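Local coordinates for Lmo2470 protein (Listeria monocytogenes EGD-e, PDB 5HL3) that is a leucine-rich repeat internalin that interacts with afadin, facilitates basement membrane crossing and binds calcium ions, at residues A[61-64]-A[65-68]; A[25-28]-A[29-33]. All coordinates share one frame; numbering follows the deposited sequence. Where two conformers were deposited one is given.

Contact 1: A[61-64]-A[65-68]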
loop_
_atom_site.group_PDB
_atom_site.type_symbol
_atom_site.label_atom_id
_atom_site.label_comp_id
_atom_site.label_asym_id
_atom_site.label_seq_id
_atom_site.Cartn_x
_atom_site.Cartn_y
_atom_site.Cartn_z
ATOM N N ASP A 61 -7.892 19.332 -21.497
ATOM C CA ASP A 61 -8.283 19.705 -22.859
ATOM C C ASP A 61 -7.145 19.665 -23.845
ATOM O O ASP A 61 -7.309 19.154 -24.983
ATOM C CB ASP A 61 -8.925 21.090 -22.869
ATOM C CG ASP A 61 -10.328 21.086 -22.292
ATOM O OD1 ASP A 61 -10.907 19.975 -22.137
ATOM O OD2 ASP A 61 -10.857 22.192 -22.021
ATOM N N SER A 62 -5.987 20.198 -23.485
ATOM C CA SER A 62 -4.882 20.125 -24.436
ATOM C C SER A 62 -4.315 18.712 -24.601
ATOM O O SER A 62 -3.880 18.361 -25.701
ATOM C CB SER A 62 -3.824 21.199 -24.171
ATOM O OG SER A 62 -3.424 21.287 -22.827
HETATM N N MSE A 63 -4.331 17.873 -23.561
HETATM C CA MSE A 63 -3.862 16.504 -23.733
HETATM C C MSE A 63 -4.739 15.766 -24.726
HETATM O O MSE A 63 -4.270 14.884 -25.436
HETATM C CB MSE A 63 -3.819 15.789 -22.367
HETATM C CG MSE A 63 -3.007 14.482 -22.420
HETATM SE SE MSE A 63 -1.071 14.736 -22.734
HETATM C CE MSE A 63 -0.507 14.819 -20.858
ATOM N N GLN A 64 -6.027 16.101 -24.782
ATOM C CA GLN A 64 -6.961 15.491 -25.735
ATOM C C GLN A 64 -6.537 15.708 -27.197
ATOM O O GLN A 64 -6.924 14.923 -28.071
ATOM C CB GLN A 64 -8.341 16.106 -25.526
ATOM C CG GLN A 64 -9.451 15.438 -26.291
ATOM C CD GLN A 64 -10.030 14.273 -25.542
ATOM O OE1 GLN A 64 -10.164 14.314 -24.282
ATOM N NE2 GLN A 64 -10.461 13.266 -26.281
ATOM N N LEU A 65 -5.753 16.754 -27.468
ATOM C CA LEU A 65 -5.278 17.034 -28.824
ATOM C C LEU A 65 -4.409 15.904 -29.372
ATOM O O LEU A 65 -4.160 15.862 -30.566
ATOM C CB LEU A 65 -4.508 18.354 -28.893
ATOM C CG LEU A 65 -5.289 19.616 -28.473
ATOM C CD1 LEU A 65 -4.314 20.762 -28.244
ATOM C CD2 LEU A 65 -6.348 19.982 -29.513
ATOM N N LEU A 66 -3.939 14.998 -28.525
ATOM C CA LEU A 66 -3.219 13.827 -29.020
ATOM C C LEU A 66 -4.053 12.974 -29.967
ATOM O O LEU A 66 -3.489 12.227 -30.790
ATOM C CB LEU A 66 -2.718 12.957 -27.851
ATOM C CG LEU A 66 -1.585 13.498 -27.011
ATOM C CD1 LEU A 66 -1.324 12.567 -25.833
ATOM C CD2 LEU A 66 -0.300 13.689 -27.801
ATOM N N GLU A 67 -5.375 13.122 -29.933
ATOM C CA GLU A 67 -6.230 12.359 -30.866
ATOM C C GLU A 67 -6.115 12.866 -32.318
ATOM O O GLU A 67 -6.663 12.258 -33.224
ATOM C CB GLU A 67 -7.677 12.364 -30.416
ATOM C CG GLU A 67 -8.364 13.713 -30.561
ATOM C CD GLU A 67 -9.648 13.835 -29.777
ATOM O OE1 GLU A 67 -10.168 12.822 -29.239
ATOM O OE2 GLU A 67 -10.172 14.959 -29.678
ATOM N N ARG A 68 -5.383 13.963 -32.521
ATOM C CA ARG A 68 -5.165 14.515 -33.862
ATOM C C ARG A 68 -4.024 13.826 -34.593
ATOM O O ARG A 68 -3.780 14.146 -35.746
ATOM C CB ARG A 68 -4.881 16.009 -33.768
ATOM C CG ARG A 68 -6.086 16.795 -33.227
ATOM C CD ARG A 68 -5.677 18.146 -32.673
ATOM N NE ARG A 68 -5.134 19.054 -33.692
ATOM C CZ ARG A 68 -5.818 20.010 -34.314
ATOM N NH1 ARG A 68 -7.112 20.169 -34.102
ATOM N NH2 ARG A 68 -5.203 20.792 -35.180
#
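Q64 and E67, three residues apart, are joined twice: by their side chains and by a backbone bond. The Q64 side chain starts with CB 3.3 Å from L65 N and leaves with CG anti to the backbone N (chi1 -171°). CG then lies 3.5 Å from E67 OE2. A bend at chi2 (86°) brings CD to 4.0 Å from E67 OE1, and the amide nitrogen NE2 donates to E67 OE1 at 3.0 Å. The N-H...O angle is 166°, and the oxygen lies in the amide plane of Q64, whereas the donor stands well above the carboxylate plane. The backbone beneath is 3-10: L65 N to S62 O, L66 N to M63 O and E67 N to Q64 O are all i to i+3 bonds. Residues 65-68 form a 3-10 segment after helix 60-63, on the way to strand 76-79 of the leucine-rich repeat sheet. On another side of this turn the selenomethionine M63 runs alongside L66, pointing the same way, with SE 3.8 Å from L66 CD1; both rest on F53 of strand 50-53. L65 CD1 touches S62 CB at 4.1 Å, while S62 OG is bonded to T59 N.

Contact 2: A[25-28]-A[29-33]; sequences KDMA and KNLNK
Selenomethionine M27 and L31, one helical turn apart, form the packed side of this contact: M27 CE reaches L31 CD1 at 4.0 Å. M27 CG is anti to the carbonyl carbon (chi1 -73°), and bends at chi2 and chi3 carry the selenium past N30, with SE 3.8 Å from N30 ND2. L51 and F53 of strand 50-53 cover M27, and I14 of helix 14-17 touches both A28 and L31. N30 stands at the border of this apolar side, its OD1 accepting a bond from G52 N. The opposite character belongs to K25, K29 and N32, which are exposed; the extended K29 chain makes a long, weak ion pair with E54, and K25 NZ is bonded to T55 OG1. Along the axis the bonds are alpha-helical, as in N30 N to D26 O at 2.9 Å. At the C-terminal end N32 takes a positive phi (52°), K33 N reaches back to A28 O at 2.9 Å and N32 N to K29 O at 3.1 Å, a Schellman motif. Two carbonyls of the last turn, A28 O and K29 O, thus receive backbone N-H donors from beyond the turn, which implies that the end is capped by main chain.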
loop_
_atom_site.group_PDB
_atom_site.type_symbol
_atom_site.label_atom_id
_atom_site.label_comp_id
_atom_site.label_asym_id
_atom_site.label_seq_id
_atom_site.Cartn_x
_atom_site.Cartn_y
_atom_site.Cartn_z
ATOM N N LYS A 25 5.583 21.663 -27.401
ATOM C CA LYS A 25 6.952 21.618 -26.870
ATOM C C LYS A 25 7.325 20.178 -26.504
ATOM O O LYS A 25 8.385 19.680 -26.899
ATOM C CB LYS A 25 7.070 22.545 -25.652
ATOM C CG LYS A 25 8.333 22.402 -24.814
ATOM C CD LYS A 25 8.493 23.516 -23.782
ATOM C CE LYS A 25 9.629 23.228 -22.786
ATOM N NZ LYS A 25 9.304 22.130 -21.812
ATOM N N ASP A 26 6.445 19.506 -25.759
ATOM C CA ASP A 26 6.718 18.127 -25.353
ATOM C C ASP A 26 6.726 17.192 -26.556
ATOM O O ASP A 26 7.556 16.291 -26.621
ATOM C CB ASP A 26 5.724 17.660 -24.299
ATOM C CG ASP A 26 5.959 18.311 -22.941
ATOM O OD1 ASP A 26 6.883 19.167 -22.807
ATOM O OD2 ASP A 26 5.176 17.969 -22.015
HETATM N N MSE A 27 5.867 17.440 -27.531
HETATM C CA MSE A 27 5.880 16.592 -28.739
HETATM C C MSE A 27 7.149 16.798 -29.548
HETATM O O MSE A 27 7.680 15.838 -30.077
HETATM C CB MSE A 27 4.616 16.814 -29.569
HETATM C CG MSE A 27 3.377 16.183 -28.934
HETATM SE SE MSE A 27 3.562 14.236 -28.564
HETATM C CE MSE A 27 4.354 13.680 -30.261
ATOM N N ALA A 28 7.644 18.025 -29.659
ATOM C CA ALA A 28 8.907 18.254 -30.357
ATOM C C ALA A 28 10.039 17.491 -29.685
ATOM O O ALA A 28 10.902 16.915 -30.349
ATOM C CB ALA A 28 9.221 19.756 -30.440
ATOM N N LYS A 29 10.041 17.470 -28.352
ATOM C CA LYS A 29 11.064 16.717 -27.629
ATOM C C LYS A 29 10.908 15.210 -27.908
ATOM O O LYS A 29 11.886 14.511 -28.167
ATOM C CB LYS A 29 10.975 17.010 -26.135
ATOM C CG LYS A 29 12.092 16.355 -25.346
ATOM C CD LYS A 29 12.004 16.686 -23.877
ATOM C CE LYS A 29 12.891 15.734 -23.090
ATOM N NZ LYS A 29 12.574 15.671 -21.650
ATOM N N ASN A 30 9.676 14.694 -27.849
ATOM C CA ASN A 30 9.431 13.280 -28.158
ATOM C C ASN A 30 9.899 12.907 -29.571
ATOM O O ASN A 30 10.450 11.828 -29.789
ATOM C CB ASN A 30 7.942 12.953 -28.018
ATOM C CG ASN A 30 7.501 12.776 -26.569
ATOM O OD1 ASN A 30 8.180 12.127 -25.787
ATOM N ND2 ASN A 30 6.353 13.316 -26.232
ATOM N N LEU A 31 9.728 13.836 -30.513
ATOM C CA LEU A 31 10.082 13.628 -31.931
ATOM C C LEU A 31 11.534 14.002 -32.239
ATOM O O LEU A 31 11.974 13.917 -33.390
ATOM C CB LEU A 31 9.117 14.484 -32.780
ATOM C CG LEU A 31 7.672 13.969 -32.844
ATOM C CD1 LEU A 31 6.694 15.071 -33.158
ATOM C CD2 LEU A 31 7.573 12.845 -33.873
ATOM N N ASN A 32 12.275 14.450 -31.238
ATOM C CA ASN A 32 13.636 14.945 -31.421
ATOM C C ASN A 32 13.745 16.010 -32.514
ATOM O O ASN A 32 14.647 15.976 -33.353
ATOM C CB ASN A 32 14.652 13.827 -31.645
ATOM C CG ASN A 32 16.091 14.319 -31.452
ATOM O OD1 ASN A 32 16.343 15.268 -30.703
ATOM N ND2 ASN A 32 17.029 13.680 -32.114
ATOM N N LYS A 33 12.798 16.943 -32.515
ATOM C CA LYS A 33 12.840 18.091 -33.417
ATOM C C LYS A 33 13.216 19.309 -32.583
ATOM O O LYS A 33 12.762 19.449 -31.440
ATOM C CB LYS A 33 11.474 18.318 -34.069
ATOM C CG LYS A 33 11.064 17.254 -35.063
ATOM C CD LYS A 33 11.932 17.280 -36.311
ATOM C CE LYS A 33 11.347 16.483 -37.457
ATOM N NZ LYS A 33 12.302 16.391 -38.595
#

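How the contacts relate
Contacts 1 and 2 lie on neighbouring helical pieces of the N-terminal region, their centres 15 Å apart, and meet where L66 CD2 approaches M27 SE at 4.0 Å. Each is partly buried, with a selenomethionine on its inner side, and both inner sides pack on F53 of strand 50-53, the outermost strand at one end of the parallel repeat sheet. Their backbones differ: 25-33 keeps i to i+4 bonding until a Schellman end, whereas 61-68 is bonded i to i+3. Polar chemistry differs too. Contact 1 pairs an amide with a carboxylate within its turn; in contact 2 D26 bonds to T55 and E54 N, just after strand 50-53, and N30 OD1 accepts from G52 N within it.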